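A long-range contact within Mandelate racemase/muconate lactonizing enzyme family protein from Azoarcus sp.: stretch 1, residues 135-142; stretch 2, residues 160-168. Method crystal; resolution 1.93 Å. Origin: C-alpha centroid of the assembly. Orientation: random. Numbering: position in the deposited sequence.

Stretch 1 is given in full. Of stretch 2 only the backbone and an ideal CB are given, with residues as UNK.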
# COMPACT_ATOMS: atom_id res chain seq x y z
N ILE A 135 0.48 24.31 -34.95
CA ILE A 135 1.10 23.42 -33.98
C ILE A 135 2.61 23.48 -33.99
O ILE A 135 3.25 23.14 -34.99
CB ILE A 135 0.67 21.96 -34.29
CG1 ILE A 135 -0.85 21.90 -34.46
CG2 ILE A 135 1.16 21.02 -33.21
CD1 ILE A 135 -1.33 20.66 -35.18
N PRO A 136 3.22 23.91 -32.87
CA PRO A 136 4.68 23.98 -32.81
C PRO A 136 5.26 22.56 -32.83
O PRO A 136 4.78 21.67 -32.11
CB PRO A 136 4.93 24.71 -31.49
CG PRO A 136 3.75 24.31 -30.65
CD PRO A 136 2.61 24.41 -31.63
N LEU A 137 6.30 22.36 -33.63
CA LEU A 137 6.91 21.04 -33.77
C LEU A 137 8.37 20.93 -33.34
O LEU A 137 9.10 21.92 -33.27
CB LEU A 137 6.83 20.59 -35.23
CG LEU A 137 5.46 20.45 -35.89
CD1 LEU A 137 5.64 20.28 -37.40
CD2 LEU A 137 4.70 19.27 -35.29
N GLY A 138 8.75 19.69 -33.06
CA GLY A 138 10.11 19.34 -32.69
C GLY A 138 10.43 18.27 -33.71
O GLY A 138 9.52 17.82 -34.41
N LEU A 139 11.68 17.83 -33.82
CA LEU A 139 12.01 16.82 -34.83
C LEU A 139 13.06 15.81 -34.41
O LEU A 139 14.00 16.14 -33.68
CB LEU A 139 12.47 17.52 -36.11
CG LEU A 139 11.94 17.00 -37.44
CD1 LEU A 139 10.44 17.27 -37.53
CD2 LEU A 139 12.68 17.71 -38.58
N VAL A 140 12.90 14.57 -34.88
CA VAL A 140 13.85 13.49 -34.59
C VAL A 140 14.93 13.53 -35.68
O VAL A 140 14.61 13.68 -36.85
CB VAL A 140 13.18 12.10 -34.66
CG1 VAL A 140 14.16 11.03 -34.21
CG2 VAL A 140 11.94 12.07 -33.80
N LEU A 141 16.19 13.37 -35.30
CA LEU A 141 17.27 13.40 -36.29
C LEU A 141 17.67 12.02 -36.80
O LEU A 141 17.45 11.00 -36.14
CB LEU A 141 18.50 14.10 -35.70
CG LEU A 141 18.28 15.48 -35.07
CD1 LEU A 141 19.63 16.06 -34.65
CD2 LEU A 141 17.60 16.42 -36.06
N GLY A 142 18.25 11.99 -38.00
CA GLY A 142 18.68 10.74 -38.59
C GLY A 142 20.02 10.27 -38.06
O GLY A 142 20.83 11.08 -37.59
N UNK A 160 13.38 26.62 -37.36
CA UNK A 160 12.36 27.06 -36.42
C UNK A 160 11.81 26.01 -35.46
O UNK A 160 10.99 26.32 -34.58
CB UNK A 160 11.19 27.64 -37.22
N UNK A 161 12.24 24.77 -35.61
CA UNK A 161 11.74 23.71 -34.73
C UNK A 161 12.04 23.97 -33.26
O UNK A 161 13.06 24.56 -32.91
CB UNK A 161 12.34 22.37 -35.14
N UNK A 162 11.14 23.50 -32.40
CA UNK A 162 11.17 23.72 -30.96
C UNK A 162 11.96 22.76 -30.07
O UNK A 162 12.23 23.07 -28.92
CB UNK A 162 9.72 23.72 -30.46
N UNK A 163 12.29 21.59 -30.59
CA UNK A 163 13.10 20.66 -29.82
C UNK A 163 13.81 19.72 -30.76
O UNK A 163 13.50 19.67 -31.95
CB UNK A 163 12.25 19.88 -28.82
N UNK A 164 14.79 18.99 -30.23
CA UNK A 164 15.55 18.05 -31.02
C UNK A 164 15.61 16.70 -30.30
O UNK A 164 16.08 16.62 -29.17
CB UNK A 164 16.96 18.59 -31.29
N UNK A 165 15.14 15.66 -30.97
CA UNK A 165 15.12 14.31 -30.40
C UNK A 165 16.11 13.39 -31.12
O UNK A 165 16.17 13.40 -32.35
CB UNK A 165 13.71 13.72 -30.48
N UNK A 166 16.88 12.61 -30.35
CA UNK A 166 17.86 11.69 -30.91
C UNK A 166 17.49 10.24 -30.60
O UNK A 166 16.84 9.96 -29.59
CB UNK A 166 19.26 12.01 -30.37
N UNK A 167 17.87 9.32 -31.47
CA UNK A 167 17.62 7.90 -31.22
C UNK A 167 18.90 7.28 -30.69
O UNK A 167 19.96 7.40 -31.32
CB UNK A 167 17.15 7.18 -32.48
N UNK A 168 18.81 6.61 -29.55
CA UNK A 168 20.00 6.03 -28.92
C UNK A 168 20.11 4.53 -29.09
O UNK A 168 19.60 3.78 -28.23
CB UNK A 168 20.01 6.36 -27.43

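Two parallel bridges, Leu139 with 164 and Val140 with 165, set the register.

Position 160 has phi 120° and psi -4°, and its ideal CB has no atom of stretch 1 within 5.5 Å. Positive phi by itself favours glycine, and the residue is Gly160, the first to leave a helix through a Schellman motif.

At 161 the ideal CB lies 3.8 Å from Leu137 O and 4.5 Å from Gly138 CA, and the CA-to-CB bond points sideways. Leu137 and Leu139 offer aliphatic surface nearby, so a large apolar side chain, aliphatic or aromatic, would suit. Phe161 (chi1 -68°, m) sets its CE2 3.7 Å from Leu139 CD1 and its CD2 3.9 Å from Leu137 CB, while Leu139 CD2 lies over one face of the ring.

At 162 the backbone N makes a nearly linear hydrogen bond (174°) to Leu137 O, at 2.7 Å, a bond available to any residue but proline. The ideal CB is 5.0 Å from Pro136 CB, so a flat ring or a medium-length chain could cover the proline. The deposited residue is His162. Its CA-to-CB bond points sideways but its end comes nearer, and Pro136 CB sits over the ring face, 3.6 Å from the His162 ring centroid, in a CH-pi contact.

At 163 the CA-to-CB bond points sideways, and Gly138, having no side chain, leaves its CA open to a chain that turns back. The ideal CB at 163 is 4.5 Å from Gly138 CA, and the backbone O of 163 accepts a hydrogen bond from Leu139 N at 3.2 Å. A planar aromatic would fill the space well, though an aliphatic chain is conceivable. Phe163 (chi1 65°, p) lays its ring face on the glycine: Gly138 CA is 3.2 Å from the ring centroid and 4° off the normal. An ideal CB on Gly138 would fall 2.1 Å from Phe163 CD2, a clash.

The bridge puts the side chain of 164 on the same face as Leu139, with its ideal CB 5.0 Å from Leu141 CD1. A beta-branched or other aliphatic residue fits; Val164 brings CG1 to 3.6 Å from Leu141 CD1.

The ideal CB of 165 is 4.1 Å from Val140 CG2, on the face shared with Val140. The N of 165 donates to Leu139 O (3.0 Å) and the O of 165 accepts from Leu141 N (3.0 Å). Aliphatic residues or a long chain with an aliphatic stem would suit. Extended Lys165 passes CD 3.5 Å from Val140 CG2, and its NZ is hydrogen-bonded elsewhere in the structure.

At 166 the CA-to-CB bond points away, so stretch 1 constrains 166 little, though a branched or flexible apolar chain could bend back; Leu166 does, CD2 lying 3.6 Å from Leu141 CD1.

The ideal CB at 167 is 5.2 Å from Val140 CG1, which a long, flexible chain could cover. Lys167 CE lies 3.6 Å from Val140 CG1, and a water links Lys167 N to Leu141 O.

Position 168 is out of reach and unconstrained here; it is Ala168.

Stretch 2, residues 160-168: GFHFVKLKA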
# COMPACT_ATOMS: atom_id res chain seq x y z
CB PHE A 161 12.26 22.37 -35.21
CG PHE A 161 11.67 21.96 -36.53
CD1 PHE A 161 12.23 22.38 -37.73
CD2 PHE A 161 10.49 21.21 -36.57
CE1 PHE A 161 11.64 22.07 -38.96
CE2 PHE A 161 9.88 20.89 -37.79
CZ PHE A 161 10.46 21.32 -38.99
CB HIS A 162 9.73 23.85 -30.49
CG HIS A 162 8.95 24.83 -31.29
ND1 HIS A 162 8.80 26.15 -30.91
CD2 HIS A 162 8.35 24.72 -32.50
CE1 HIS A 162 8.15 26.81 -31.86
NE2 HIS A 162 7.86 25.96 -32.83
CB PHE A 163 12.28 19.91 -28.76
CG PHE A 163 11.23 18.98 -29.31
CD1 PHE A 163 11.58 17.76 -29.88
CD2 PHE A 163 9.88 19.30 -29.19
CE1 PHE A 163 10.60 16.87 -30.31
CE2 PHE A 163 8.89 18.42 -29.62
CZ PHE A 163 9.26 17.20 -30.18
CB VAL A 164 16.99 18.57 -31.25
CG1 VAL A 164 17.85 17.50 -31.89
CG2 VAL A 164 16.95 19.82 -32.12
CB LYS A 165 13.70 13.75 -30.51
CG LYS A 165 13.57 12.28 -30.18
CD LYS A 165 12.10 11.85 -30.27
CE LYS A 165 11.96 10.35 -30.34
NZ LYS A 165 10.54 9.94 -30.34
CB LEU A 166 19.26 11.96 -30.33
CG LEU A 166 19.73 13.42 -30.28
CD1 LEU A 166 21.01 13.53 -29.48
CD2 LEU A 166 19.92 13.97 -31.70
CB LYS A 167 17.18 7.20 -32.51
CG LYS A 167 15.87 7.73 -33.04
CD LYS A 167 15.29 6.91 -34.17
CE LYS A 167 13.92 7.44 -34.57
NZ LYS A 167 13.39 6.77 -35.79
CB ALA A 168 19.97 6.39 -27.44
O HOH W 1 18.70 10.14 -34.06
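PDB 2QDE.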